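Side-chain contacts in putative uncharacterized protein (Streptococcus mutans, PDB 3BGK), which probably dehydrates the S-form of hydrated NAD(P)H, using ADP and releasing AMP and phosphate, and so takes part in repair of the damaged coenzyme: residues L40-K43 against K44-P48; L79-N83 against S84-L88; K227-G231 against Q232-H236; A254-I257 against A258-A262; T303-M306 against K307-S310. All coordinates share one frame; numbering follows the deposited sequence.

Contact 1. Residues L40-K43 against K44-P48; sequences LLTK and KIIKP. With K (potassium ion), chain C.
Leu-41, Thr-42 and Lys-43 meet Lys-44, Ile-45 and Ile-46 in a local contact at the C-terminal end of the short helix 39-45, where a potassium ion is bound. The last helical bond is the straightest: Ile-46 N to Thr-42 O, 2.9 Å, with an N-H...O angle of 168°. Beyond it the chain leaves the helix, and Ile-46 is the centre of an inverse gamma turn. The turn brings Ile-46 O beside the helical carbonyl of Lys-43, and both bind the potassium ion. Lys-43 O lies 2.7 Å from the potassium ion and Ile-46 O 2.9 Å. Thr-42 CG2 is anti to the backbone N, which sets it alongside Ile-46 CD1 at 3.8 Å. The two side chains point the same way, towards helix 268-287. Thr-42 OG1 is bonded to Asp-38 O. Elsewhere on the helix, Leu-41 CD2 touches Lys-44 NZ at 3.8 Å. The lysine chain is bent at chi2 and chi3 and its ammonium forms a salt bridge with Glu-270. Ile-46 also packs on Tyr-291 of the second subunit. Two backbone carbonyls thus supply neutral oxygen ligands to the ion, and the positive charge probably offsets the negative pole of the helix end.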
loop_
_atom_site.group_PDB
_atom_site.type_symbol
_atom_site.label_atom_id
_atom_site.label_comp_id
_atom_site.label_asym_id
_atom_site.label_seq_id
_atom_site.Cartn_x
_atom_site.Cartn_y
_atom_site.Cartn_z
ATOM N N LEU A 40 22.519 -2.040 -27.487
ATOM C CA LEU A 40 23.228 -3.213 -27.998
ATOM C C LEU A 40 24.139 -3.814 -26.931
ATOM O O LEU A 40 24.267 -5.038 -26.833
ATOM C CB LEU A 40 24.026 -2.870 -29.264
ATOM C CG LEU A 40 23.300 -2.124 -30.397
ATOM C CD1 LEU A 40 24.257 -1.767 -31.535
ATOM C CD2 LEU A 40 22.095 -2.896 -30.930
ATOM N N LEU A 41 24.764 -2.958 -26.130
ATOM C CA LEU A 41 25.551 -3.423 -25.002
ATOM C C LEU A 41 24.623 -4.067 -23.975
ATOM O O LEU A 41 24.905 -5.154 -23.470
ATOM C CB LEU A 41 26.350 -2.271 -24.381
ATOM C CG LEU A 41 27.428 -2.544 -23.312
ATOM C CD1 LEU A 41 26.831 -2.700 -21.916
ATOM C CD2 LEU A 41 28.312 -3.735 -23.653
ATOM N N THR A 42 23.513 -3.392 -23.685
ATOM C CA THR A 42 22.532 -3.856 -22.705
ATOM C C THR A 42 21.892 -5.176 -23.143
ATOM O O THR A 42 21.704 -6.079 -22.323
ATOM C CB THR A 42 21.477 -2.762 -22.443
ATOM O OG1 THR A 42 22.148 -1.578 -21.998
ATOM C CG2 THR A 42 20.473 -3.191 -21.383
ATOM N N LYS A 43 21.586 -5.289 -24.436
ATOM C CA LYS A 43 21.133 -6.545 -25.025
ATOM C C LYS A 43 22.201 -7.632 -24.953
ATOM O O LYS A 43 21.869 -8.821 -24.944
ATOM C CB LYS A 43 20.700 -6.365 -26.482
ATOM C CG LYS A 43 19.390 -5.625 -26.676
ATOM C CD LYS A 43 19.016 -5.580 -28.153
ATOM C CE LYS A 43 18.462 -4.219 -28.567
ATOM N NZ LYS A 43 17.175 -3.864 -27.898
ATOM N N LYS A 44 23.473 -7.244 -24.909
ATOM C CA LYS A 44 24.543 -8.231 -24.767
ATOM C C LYS A 44 24.590 -8.803 -23.347
ATOM O O LYS A 44 24.865 -9.991 -23.164
ATOM C CB LYS A 44 25.903 -7.640 -25.148
ATOM C CG LYS A 44 27.021 -8.682 -25.256
ATOM C CD LYS A 44 28.321 -8.192 -24.631
ATOM C CE LYS A 44 29.062 -7.235 -25.553
ATOM N NZ LYS A 44 30.307 -6.718 -24.918
ATOM N N ILE A 45 24.317 -7.955 -22.356
ATOM C CA ILE A 45 24.365 -8.354 -20.947
ATOM C C ILE A 45 23.120 -9.133 -20.520
ATOM O O ILE A 45 23.230 -10.248 -20.003
ATOM C CB ILE A 45 24.604 -7.140 -20.011
ATOM C CG1 ILE A 45 25.989 -6.522 -20.275
ATOM C CG2 ILE A 45 24.403 -7.511 -18.523
ATOM C CD1 ILE A 45 27.147 -7.518 -20.330
ATOM N N ILE A 46 21.945 -8.550 -20.747
ATOM C CA ILE A 46 20.682 -9.202 -20.385
ATOM C C ILE A 46 20.448 -10.440 -21.263
ATOM O O ILE A 46 19.839 -10.367 -22.335
ATOM C CB ILE A 46 19.473 -8.214 -20.389
ATOM C CG1 ILE A 46 19.792 -6.991 -19.507
ATOM C CG2 ILE A 46 18.207 -8.924 -19.915
ATOM C CD1 ILE A 46 18.724 -5.922 -19.447
ATOM N N LYS A 47 20.976 -11.568 -20.799
ATOM C CA LYS A 47 20.866 -12.841 -21.504
ATOM C C LYS A 47 19.631 -13.614 -21.054
ATOM O O LYS A 47 19.240 -13.520 -19.896
ATOM C CB LYS A 47 22.129 -13.680 -21.288
ATOM C CG LYS A 47 23.375 -13.126 -21.985
ATOM C CD LYS A 47 24.317 -14.239 -22.456
ATOM C CE LYS A 47 25.244 -14.703 -21.348
ATOM N NZ LYS A 47 25.931 -15.974 -21.708
ATOM N N PRO A 48 19.019 -14.398 -21.962
ATOM C CA PRO A 48 17.888 -15.221 -21.534
ATOM C C PRO A 48 18.335 -16.160 -20.426
ATOM O O PRO A 48 19.464 -16.658 -20.454
ATOM C CB PRO A 48 17.537 -16.026 -22.793
ATOM C CG PRO A 48 18.099 -15.233 -23.928
ATOM C CD PRO A 48 19.338 -14.599 -23.387
HETATM K K K C . 20.041 -10.760 -25.209
#

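Contact 2. Residues L79-N83 against S84-L88; sequences LACVN and SGAGL
A Schellman motif ends helix 71-83, where Ser-84 and Gly-85 fold back onto Ala-80 and Val-82, just before strand 88-93. Gly-85 has positive phi, 106°. Its N donates to Val-82 O at 2.9 Å, from above the carbonyl plane. Ala-86 N reaches back to Cys-81 O at 3.4 Å, a weak bond. Ser-84 grips the helix twice through one acceptor. Its N bonds to Ala-80 O at 2.9 Å, and its OG donates to the same oxygen at 2.7 Å. The two donors come from opposite faces of the carbonyl plane. The hydroxyl can do this because OG is anti to the carbonyl carbon of Ser-84, chi1 -58°, and so turns back along the helix. The buried hydroxyl is thereby satisfied within the chain. Next to the weak bond, Cys-81 SG packs against Ala-86 CB at 3.8 Å. With chi1 at -170° the sulfur is trans to N of Cys-81, which brings it to Ala-86. Around the motif, Ala-80 and Ser-84 pack on Met-256, and Val-82 and Asn-83 touch Leu-294 of the second subunit. Ser-84 O accepts from Gln-263. The arrangement is typical of a helix C-cap closed by glycine, here used to lead a helix into a strand of the central sheet.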
loop_
_atom_site.group_PDB
_atom_site.type_symbol
_atom_site.label_atom_id
_atom_site.label_comp_id
_atom_site.label_asym_id
_atom_site.label_seq_id
_atom_site.Cartn_x
_atom_site.Cartn_y
_atom_site.Cartn_z
ATOM N N LEU A 79 13.013 -1.956 -4.048
ATOM C CA LEU A 79 12.079 -2.108 -5.162
ATOM C C LEU A 79 12.799 -2.312 -6.489
ATOM O O LEU A 79 12.437 -3.198 -7.259
ATOM C CB LEU A 79 11.133 -0.905 -5.257
ATOM C CG LEU A 79 9.883 -0.892 -4.368
ATOM C CD1 LEU A 79 9.174 0.456 -4.466
ATOM C CD2 LEU A 79 8.922 -2.025 -4.724
ATOM N N ALA A 80 13.823 -1.501 -6.748
ATOM C CA ALA A 80 14.585 -1.624 -7.981
ATOM C C ALA A 80 15.349 -2.943 -8.048
ATOM O O ALA A 80 15.393 -3.592 -9.096
ATOM C CB ALA A 80 15.532 -0.453 -8.142
ATOM N N CYS A 81 15.931 -3.341 -6.920
ATOM C CA CYS A 81 16.770 -4.531 -6.865
ATOM C C CYS A 81 15.980 -5.805 -7.124
ATOM O O CYS A 81 16.442 -6.680 -7.858
ATOM C CB CYS A 81 17.494 -4.626 -5.522
ATOM S SG CYS A 81 18.761 -5.907 -5.496
ATOM N N VAL A 82 14.793 -5.903 -6.521
ATOM C CA VAL A 82 13.927 -7.074 -6.692
ATOM C C VAL A 82 13.417 -7.119 -8.123
ATOM O O VAL A 82 13.456 -8.164 -8.782
ATOM C CB VAL A 82 12.739 -7.086 -5.692
ATOM C CG1 VAL A 82 11.839 -8.292 -5.932
ATOM C CG2 VAL A 82 13.244 -7.123 -4.267
ATOM N N ASN A 83 12.964 -5.969 -8.612
ATOM C CA ASN A 83 12.384 -5.901 -9.939
ATOM C C ASN A 83 13.401 -6.159 -11.045
ATOM O O ASN A 83 13.033 -6.623 -12.120
ATOM C CB ASN A 83 11.634 -4.581 -10.130
ATOM C CG ASN A 83 10.325 -4.541 -9.351
ATOM O OD1 ASN A 83 9.473 -5.417 -9.511
ATOM N ND2 ASN A 83 10.157 -3.527 -8.511
ATOM N N SER A 84 14.678 -5.895 -10.763
ATOM C CA SER A 84 15.772 -6.241 -11.679
ATOM C C SER A 84 16.081 -7.742 -11.741
ATOM O O SER A 84 16.790 -8.202 -12.640
ATOM C CB SER A 84 17.033 -5.451 -11.331
ATOM O OG SER A 84 16.760 -4.063 -11.389
ATOM N N GLY A 85 15.552 -8.502 -10.786
ATOM C CA GLY A 85 15.653 -9.953 -10.839
ATOM C C GLY A 85 16.632 -10.605 -9.880
ATOM O O GLY A 85 16.937 -11.789 -10.033
ATOM N N ALA A 86 17.125 -9.855 -8.893
ATOM C CA ALA A 86 17.956 -10.454 -7.852
ATOM C C ALA A 86 17.234 -11.684 -7.293
ATOM O O ALA A 86 16.023 -11.655 -7.077
ATOM C CB ALA A 86 18.254 -9.454 -6.755
ATOM N N GLY A 87 17.968 -12.774 -7.097
ATOM C CA GLY A 87 17.374 -14.008 -6.606
ATOM C C GLY A 87 16.764 -13.826 -5.235
ATOM O O GLY A 87 15.639 -14.249 -4.993
ATOM N N LEU A 88 17.513 -13.187 -4.342
ATOM C CA LEU A 88 17.052 -12.901 -2.990
ATOM C C LEU A 88 17.531 -11.527 -2.567
ATOM O O LEU A 88 18.690 -11.168 -2.781
ATOM C CB LEU A 88 17.558 -13.955 -2.004
ATOM C CG LEU A 88 16.905 -13.987 -0.614
ATOM C CD1 LEU A 88 15.426 -14.417 -0.678
ATOM C CD2 LEU A 88 17.695 -14.896 0.337
#

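Contact 3. Residues K227-G231 against Q232-H236; sequences KIYQG and QKIGH
Backbone hydrogen bonds join Ile-228 with Gly-235 and Gln-230 with Lys-233, and fix strands 227-230 and 233-236 as an antiparallel hairpin. The Ile-228 and Gly-235 pair bonds in both directions: Gly-235 N to Ile-228 O is 2.9 Å, and Ile-228 N to Gly-235 O is 3.1 Å. Gln-230 and Lys-233 close the loop with the same double pattern around a type II' turn. Gly-231 takes positive phi, 57°, at the first corner of that turn. One water donates to both Gly-231 O and Lys-233 O and so links the turn to the strand.

Apolar packing is carried by Tyr-229 and Ile-234, a non-hydrogen-bonded pair. Their side chains run alongside each other. Ile-234 CG1 lies 3.8 Å from Tyr-229 CD2, while its CG2 sits over one face of the ring. Helix 203-210 packs on both residues.

Polar and charged side chains lie on both faces. Beside Tyr-229, the Lys-227 chain crosses His-236, and its NZ packs at the ring edge, in plane, 3.2 Å from the carbon His-236 CD2. His-236 ND1 makes a weak hydrogen bond to Met-35 O. On the face of Ile-228, Gln-230 and Lys-233 run side by side, with Gln-230 OE1 3.4 Å from Lys-233 CE. The chain of Gln-230 is extended beyond CG, and its NE2 bonds to Glu-216 O. Phe-269 of helix 268-287 packs on Ile-228, Gln-230 and Lys-233.

The arrangement is that of a beta hairpin with a two-residue loop forming a type II' turn, here near one edge of the central sheet of an alpha/beta three-layer sandwich, inside the short strand 36-37.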
loop_
_atom_site.group_PDB
_atom_site.type_symbol
_atom_site.label_atom_id
_atom_site.label_comp_id
_atom_site.label_asym_id
_atom_site.label_seq_id
_atom_site.Cartn_x
_atom_site.Cartn_y
_atom_site.Cartn_z
ATOM N N LYS A 227 28.257 9.046 -16.047
ATOM C CA LYS A 227 29.337 8.351 -16.739
ATOM C C LYS A 227 29.841 7.231 -15.857
ATOM O O LYS A 227 29.817 7.343 -14.630
ATOM C CB LYS A 227 30.495 9.299 -17.060
ATOM C CG LYS A 227 30.114 10.499 -17.907
ATOM C CD LYS A 227 31.328 11.344 -18.235
ATOM C CE LYS A 227 30.923 12.758 -18.617
ATOM N NZ LYS A 227 29.949 12.774 -19.752
ATOM N N ILE A 228 30.305 6.156 -16.488
ATOM C CA ILE A 228 30.822 4.993 -15.774
ATOM C C ILE A 228 32.337 4.869 -15.995
ATOM O O ILE A 228 32.812 4.792 -17.129
ATOM C CB ILE A 228 30.081 3.678 -16.174
ATOM C CG1 ILE A 228 28.566 3.888 -16.242
ATOM C CG2 ILE A 228 30.367 2.570 -15.183
ATOM C CD1 ILE A 228 28.052 4.351 -17.605
ATOM N N TYR A 229 33.083 4.865 -14.896
ATOM C CA TYR A 229 34.536 4.806 -14.940
ATOM C C TYR A 229 35.060 3.491 -14.359
ATOM O O TYR A 229 34.610 3.055 -13.298
ATOM C CB TYR A 229 35.137 5.948 -14.121
ATOM C CG TYR A 229 34.847 7.350 -14.596
ATOM C CD1 TYR A 229 33.676 8.018 -14.218
ATOM C CD2 TYR A 229 35.771 8.037 -15.380
ATOM C CE1 TYR A 229 33.423 9.321 -14.636
ATOM C CE2 TYR A 229 35.527 9.342 -15.803
ATOM C CZ TYR A 229 34.357 9.976 -15.426
ATOM O OH TYR A 229 34.133 11.266 -15.851
ATOM N N GLN A 230 36.010 2.877 -15.062
ATOM C CA GLN A 230 36.848 1.804 -14.513
ATOM C C GLN A 230 38.173 1.770 -15.264
ATOM O O GLN A 230 38.195 1.618 -16.486
ATOM C CB GLN A 230 36.175 0.430 -14.597
ATOM C CG GLN A 230 36.959 -0.662 -13.873
ATOM C CD GLN A 230 36.650 -2.068 -14.361
ATOM O OE1 GLN A 230 36.505 -2.310 -15.559
ATOM N NE2 GLN A 230 36.564 -3.007 -13.429
ATOM N N GLY A 231 39.270 1.915 -14.523
ATOM C CA GLY A 231 40.605 1.979 -15.109
ATOM C C GLY A 231 40.704 3.111 -16.113
ATOM O O GLY A 231 40.575 4.283 -15.756
ATOM N N GLN A 232 40.910 2.745 -17.375
ATOM C CA GLN A 232 41.030 3.716 -18.465
ATOM C C GLN A 232 39.773 3.752 -19.340
ATOM O O GLN A 232 39.797 4.282 -20.451
ATOM C CB GLN A 232 42.280 3.418 -19.315
ATOM C CG GLN A 232 43.617 3.618 -18.582
ATOM C CD GLN A 232 43.861 5.067 -18.159
ATOM O OE1 GLN A 232 44.295 5.331 -17.034
ATOM N NE2 GLN A 232 43.577 6.010 -19.059
ATOM N N LYS A 233 38.679 3.191 -18.828
ATOM C CA LYS A 233 37.415 3.131 -19.563
ATOM C C LYS A 233 36.437 4.191 -19.063
ATOM O O LYS A 233 36.277 4.381 -17.855
ATOM C CB LYS A 233 36.781 1.740 -19.447
ATOM C CG LYS A 233 37.652 0.596 -19.962
ATOM C CD LYS A 233 36.861 -0.704 -20.112
ATOM C CE LYS A 233 36.875 -1.545 -18.837
ATOM N NZ LYS A 233 36.169 -2.857 -19.033
ATOM N N ILE A 234 35.801 4.889 -19.999
ATOM C CA ILE A 234 34.724 5.815 -19.670
ATOM C C ILE A 234 33.525 5.531 -20.567
ATOM O O ILE A 234 33.636 5.559 -21.791
ATOM C CB ILE A 234 35.149 7.301 -19.798
ATOM C CG1 ILE A 234 36.459 7.567 -19.043
ATOM C CG2 ILE A 234 34.035 8.228 -19.285
ATOM C CD1 ILE A 234 37.190 8.831 -19.482
ATOM N N GLY A 235 32.386 5.248 -19.944
ATOM C CA GLY A 235 31.148 4.993 -20.669
ATOM C C GLY A 235 30.201 6.166 -20.559
ATOM O O GLY A 235 30.006 6.706 -19.476
ATOM N N HIS A 236 29.624 6.574 -21.686
ATOM C CA HIS A 236 28.658 7.673 -21.709
ATOM C C HIS A 236 27.280 7.143 -22.100
ATOM O O HIS A 236 27.161 6.347 -23.027
ATOM C CB HIS A 236 29.084 8.772 -22.705
ATOM C CG HIS A 236 30.452 9.337 -22.456
ATOM N ND1 HIS A 236 31.587 8.843 -23.065
ATOM C CD2 HIS A 236 30.865 10.367 -21.675
ATOM C CE1 HIS A 236 32.638 9.536 -22.666
ATOM N NE2 HIS A 236 32.229 10.464 -21.820
HETATM O O HOH W 1 38.726 5.933 -16.839
#

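Contact 4. Residues A254-I257 against A258-A262; sequences AGMI and AGFVA
Met-256 meets Phe-260, and Ile-257 meets Val-261, one turn apart in a buried part of helix 249-263 of the alpha/beta three-layer sandwich. Met-256 is selenomethionine. Its CE comes within 4.3 Å of Phe-260 CE1. The chain of Met-256 is straight at chi2 and bends at chi3, 65°, which turns the methyl group toward the CE1 corner of the ring. Phe-260 CD1 also lies 3.3 Å from Met-256 O. One residue further on, Ile-257 CG2 is 4.3 Å from Val-261 CG1. Both CG1 and CG2 of Val-261 rest close to Ile-257 O. Ala-258 CB sits equally near Ala-254 O and Gly-255 O. Ala-254, Gly-255, Ala-258 and Gly-259 have small or no side chains; Cys-81 packs against Gly-255 and Gly-259.

Four successive backbone bonds hold the side chains in this spacing, from Ala-258 N to Ala-254 O through Val-261 N to Ile-257 O.

Further out, Ala-254, Ala-258 and Val-261 lie on strand 128-131, and Ile-257 and Val-261 on strand 181-184. Met-256 and Phe-260 turn to helix 268-287, and Phe-260 makes an edge-to-face ring contact with Phe-264. The N-terminal part lies near a predicted nucleotide site: the Ala-254 side chain is about 5 Å from that of Lys-222. The straightest of the four bonds is Val-261 N to Ile-257 O, 3.1 Å, with an N-H...O angle of 170°.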
loop_
_atom_site.group_PDB
_atom_site.type_symbol
_atom_site.label_atom_id
_atom_site.label_comp_id
_atom_site.label_asym_id
_atom_site.label_seq_id
_atom_site.Cartn_x
_atom_site.Cartn_y
_atom_site.Cartn_z
ATOM N N ALA A 254 20.931 2.786 -7.762
ATOM C CA ALA A 254 21.714 1.942 -6.865
ATOM C C ALA A 254 21.123 0.533 -6.749
ATOM O O ALA A 254 21.855 -0.458 -6.777
ATOM C CB ALA A 254 21.805 2.590 -5.496
ATOM N N GLY A 255 19.798 0.460 -6.626
ATOM C CA GLY A 255 19.087 -0.812 -6.558
ATOM C C GLY A 255 19.221 -1.618 -7.836
ATOM O O GLY A 255 19.455 -2.823 -7.793
HETATM N N MSE A 256 19.090 -0.953 -8.977
HETATM C CA MSE A 256 19.237 -1.622 -10.267
HETATM C C MSE A 256 20.634 -2.185 -10.501
HETATM O O MSE A 256 20.766 -3.355 -10.872
HETATM C CB MSE A 256 18.837 -0.701 -11.409
HETATM C CG MSE A 256 17.349 -0.481 -11.480
HETATM SE SE MSE A 256 16.849 0.607 -12.993
HETATM C CE MSE A 256 17.381 -0.610 -14.428
ATOM N N ILE A 257 21.665 -1.369 -10.271
ATOM C CA ILE A 257 23.051 -1.840 -10.355
ATOM C C ILE A 257 23.289 -3.075 -9.477
ATOM O O ILE A 257 23.949 -4.027 -9.908
ATOM C CB ILE A 257 24.081 -0.730 -10.001
ATOM C CG1 ILE A 257 23.992 0.425 -11.000
ATOM C CG2 ILE A 257 25.513 -1.305 -9.970
ATOM C CD1 ILE A 257 24.583 1.724 -10.485
ATOM N N ALA A 258 22.742 -3.055 -8.260
ATOM C CA ALA A 258 22.859 -4.185 -7.342
ATOM C C ALA A 258 22.209 -5.451 -7.896
ATOM O O ALA A 258 22.750 -6.547 -7.736
ATOM C CB ALA A 258 22.280 -3.835 -5.977
ATOM N N GLY A 259 21.055 -5.296 -8.543
ATOM C CA GLY A 259 20.318 -6.426 -9.091
ATOM C C GLY A 259 21.018 -7.016 -10.304
ATOM O O GLY A 259 21.027 -8.247 -10.498
ATOM N N PHE A 260 21.609 -6.142 -11.122
ATOM C CA PHE A 260 22.350 -6.581 -12.299
ATOM C C PHE A 260 23.580 -7.397 -11.912
ATOM O O PHE A 260 23.752 -8.521 -12.396
ATOM C CB PHE A 260 22.728 -5.391 -13.187
ATOM C CG PHE A 260 21.682 -5.035 -14.218
ATOM C CD1 PHE A 260 20.374 -4.727 -13.838
ATOM C CD2 PHE A 260 22.013 -4.987 -15.567
ATOM C CE1 PHE A 260 19.409 -4.391 -14.785
ATOM C CE2 PHE A 260 21.060 -4.650 -16.532
ATOM C CZ PHE A 260 19.753 -4.347 -16.140
ATOM N N VAL A 261 24.410 -6.848 -11.020
ATOM C CA VAL A 261 25.671 -7.488 -10.632
ATOM C C VAL A 261 25.445 -8.815 -9.900
ATOM O O VAL A 261 26.300 -9.706 -9.934
ATOM C CB VAL A 261 26.610 -6.551 -9.808
ATOM C CG1 VAL A 261 26.981 -5.312 -10.612
ATOM C CG2 VAL A 261 25.982 -6.158 -8.479
ATOM N N ALA A 262 24.279 -8.940 -9.270
ATOM C CA ALA A 262 23.875 -10.163 -8.575
ATOM C C ALA A 262 23.676 -11.359 -9.513
ATOM O O ALA A 262 23.964 -12.489 -9.140
ATOM C CB ALA A 262 22.610 -9.910 -7.764
#

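Contact 5. Residues T303-M306 against K307-S310; sequences TRVM and KEMS
Met-306, Lys-307 and Val-305 have most surface buried where two successive turns of the C-terminal helix 295-310 meet. These are i to i+4 contacts along an alpha-helix, with backbone bonds such as Lys-307 N to Thr-303 O. Lys-307 CB rests against two carbonyl oxygens of the preceding turn, 3.2 Å from Thr-303 O and 3.4 Å from Arg-304 O. Its CG is anti to the backbone N, chi1 179°, and the rest of the chain leads away from the earlier turn. Val-305 packs along the helix: its CG1 is 4.4 Å from CG of Met-309, a selenomethionine. Val-305 and Met-309 both rest on Tyr-281 of helix 268-287. Met-306, also selenomethionine, turns inward to Leu-278, Ile-46 and Phe-264, and it packs on Tyr-291 of the second subunit. Its O accepts from Ser-310 N at 2.8 Å.

Elsewhere on the helix, Arg-304 and Glu-308 lie side by side and point the same way. Arg-304 NH1 is 3.9 Å from Glu-308 OE1, a long salt bridge. The guanidinium and carboxylate planes are 83° apart. Arg-304 NH2 forms its stronger salt bridge, with Glu-301. Near the helix end, Ser-310 OG donates back to Lys-307 O at 2.9 Å.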
loop_
_atom_site.group_PDB
_atom_site.type_symbol
_atom_site.label_atom_id
_atom_site.label_comp_id
_atom_site.label_asym_id
_atom_site.label_seq_id
_atom_site.Cartn_x
_atom_site.Cartn_y
_atom_site.Cartn_z
ATOM N N THR A 303 11.142 -5.358 -15.260
ATOM C CA THR A 303 11.134 -6.698 -15.881
ATOM C C THR A 303 10.526 -6.774 -17.268
ATOM O O THR A 303 10.998 -7.545 -18.094
ATOM C CB THR A 303 10.496 -7.828 -15.039
ATOM O OG1 THR A 303 9.382 -7.339 -14.285
ATOM C CG2 THR A 303 11.522 -8.436 -14.148
ATOM N N ARG A 304 9.476 -5.998 -17.519
ATOM C CA ARG A 304 8.881 -5.971 -18.855
ATOM C C ARG A 304 9.930 -5.552 -19.887
ATOM O O ARG A 304 9.988 -6.112 -20.982
ATOM C CB ARG A 304 7.660 -5.048 -18.912
ATOM C CG ARG A 304 6.979 -5.031 -20.272
ATOM C CD ARG A 304 5.838 -4.014 -20.351
ATOM N NE ARG A 304 6.239 -2.654 -19.973
ATOM C CZ ARG A 304 6.964 -1.835 -20.735
ATOM N NH1 ARG A 304 7.406 -2.227 -21.929
ATOM N NH2 ARG A 304 7.262 -0.616 -20.294
ATOM N N VAL A 305 10.770 -4.590 -19.517
ATOM C CA VAL A 305 11.783 -4.057 -20.427
ATOM C C VAL A 305 13.012 -4.968 -20.495
ATOM O O VAL A 305 13.568 -5.168 -21.573
ATOM C CB VAL A 305 12.175 -2.607 -20.067
ATOM C CG1 VAL A 305 13.234 -2.081 -21.022
ATOM C CG2 VAL A 305 10.944 -1.699 -20.090
HETATM N N MSE A 306 13.425 -5.520 -19.357
HETATM C CA MSE A 306 14.497 -6.513 -19.343
HETATM C C MSE A 306 14.114 -7.714 -20.202
HETATM O O MSE A 306 14.948 -8.229 -20.949
HETATM C CB MSE A 306 14.839 -6.959 -17.920
HETATM C CG MSE A 306 15.564 -5.915 -17.102
HETATM SE SE MSE A 306 16.168 -6.546 -15.361
HETATM C CE MSE A 306 17.632 -7.695 -15.944
ATOM N N LYS A 307 12.853 -8.137 -20.098
ATOM C CA LYS A 307 12.296 -9.189 -20.950
ATOM C C LYS A 307 12.457 -8.870 -22.437
ATOM O O LYS A 307 12.882 -9.733 -23.205
ATOM C CB LYS A 307 10.822 -9.431 -20.625
ATOM C CG LYS A 307 10.156 -10.499 -21.475
ATOM C CD LYS A 307 10.766 -11.868 -21.230
ATOM C CE LYS A 307 10.295 -12.878 -22.262
ATOM N NZ LYS A 307 10.851 -14.229 -21.971
ATOM N N GLU A 308 12.112 -7.639 -22.826
ATOM C CA GLU A 308 12.331 -7.124 -24.185
ATOM C C GLU A 308 13.815 -7.114 -24.558
ATOM O O GLU A 308 14.175 -7.419 -25.695
ATOM C CB GLU A 308 11.788 -5.699 -24.329
ATOM C CG GLU A 308 10.275 -5.541 -24.321
ATOM C CD GLU A 308 9.839 -4.095 -24.578
ATOM O OE1 GLU A 308 10.504 -3.163 -24.069
ATOM O OE2 GLU A 308 8.828 -3.883 -25.289
HETATM N N MSE A 309 14.666 -6.745 -23.602
HETATM C CA MSE A 309 16.107 -6.662 -23.837
HETATM C C MSE A 309 16.701 -8.044 -24.047
HETATM O O MSE A 309 17.670 -8.196 -24.789
HETATM C CB MSE A 309 16.817 -5.949 -22.680
HETATM C CG MSE A 309 16.534 -4.456 -22.607
HETATM SE SE MSE A 309 17.429 -3.414 -23.998
HETATM C CE MSE A 309 16.016 -2.152 -24.405
ATOM N N SER A 310 16.116 -9.045 -23.389
ATOM C CA SER A 310 16.579 -10.423 -23.514
ATOM C C SER A 310 16.107 -11.038 -24.835
ATOM O O SER A 310 16.628 -12.066 -25.262
ATOM C CB SER A 310 16.175 -11.279 -22.297
ATOM O OG SER A 310 14.813 -11.674 -22.333
#

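In the fold
All five contacts follow in series along the chain; none encloses or crosses another. Contact 1 ends the first helix. Contact 2 joins helix 71-83 to strand 88-93, and contact 3 closes a hairpin by the tight turn at 231-232. Contact 4 lies within the next helix, and contact 5 within the last. In space contact 4 is central: it packs on contact 2 through Cys-81 and Gly-255, on contact 1 through Ile-46 and Phe-260, and on contact 5 through Phe-260 and Met-306. Contact 5 also packs on contacts 1 and 2, so the first and last modelled helices pack together. Contact 3 stands apart, its centre 18 Å from that of contact 4. Contacts 1, 2 and 5 touch the second subunit.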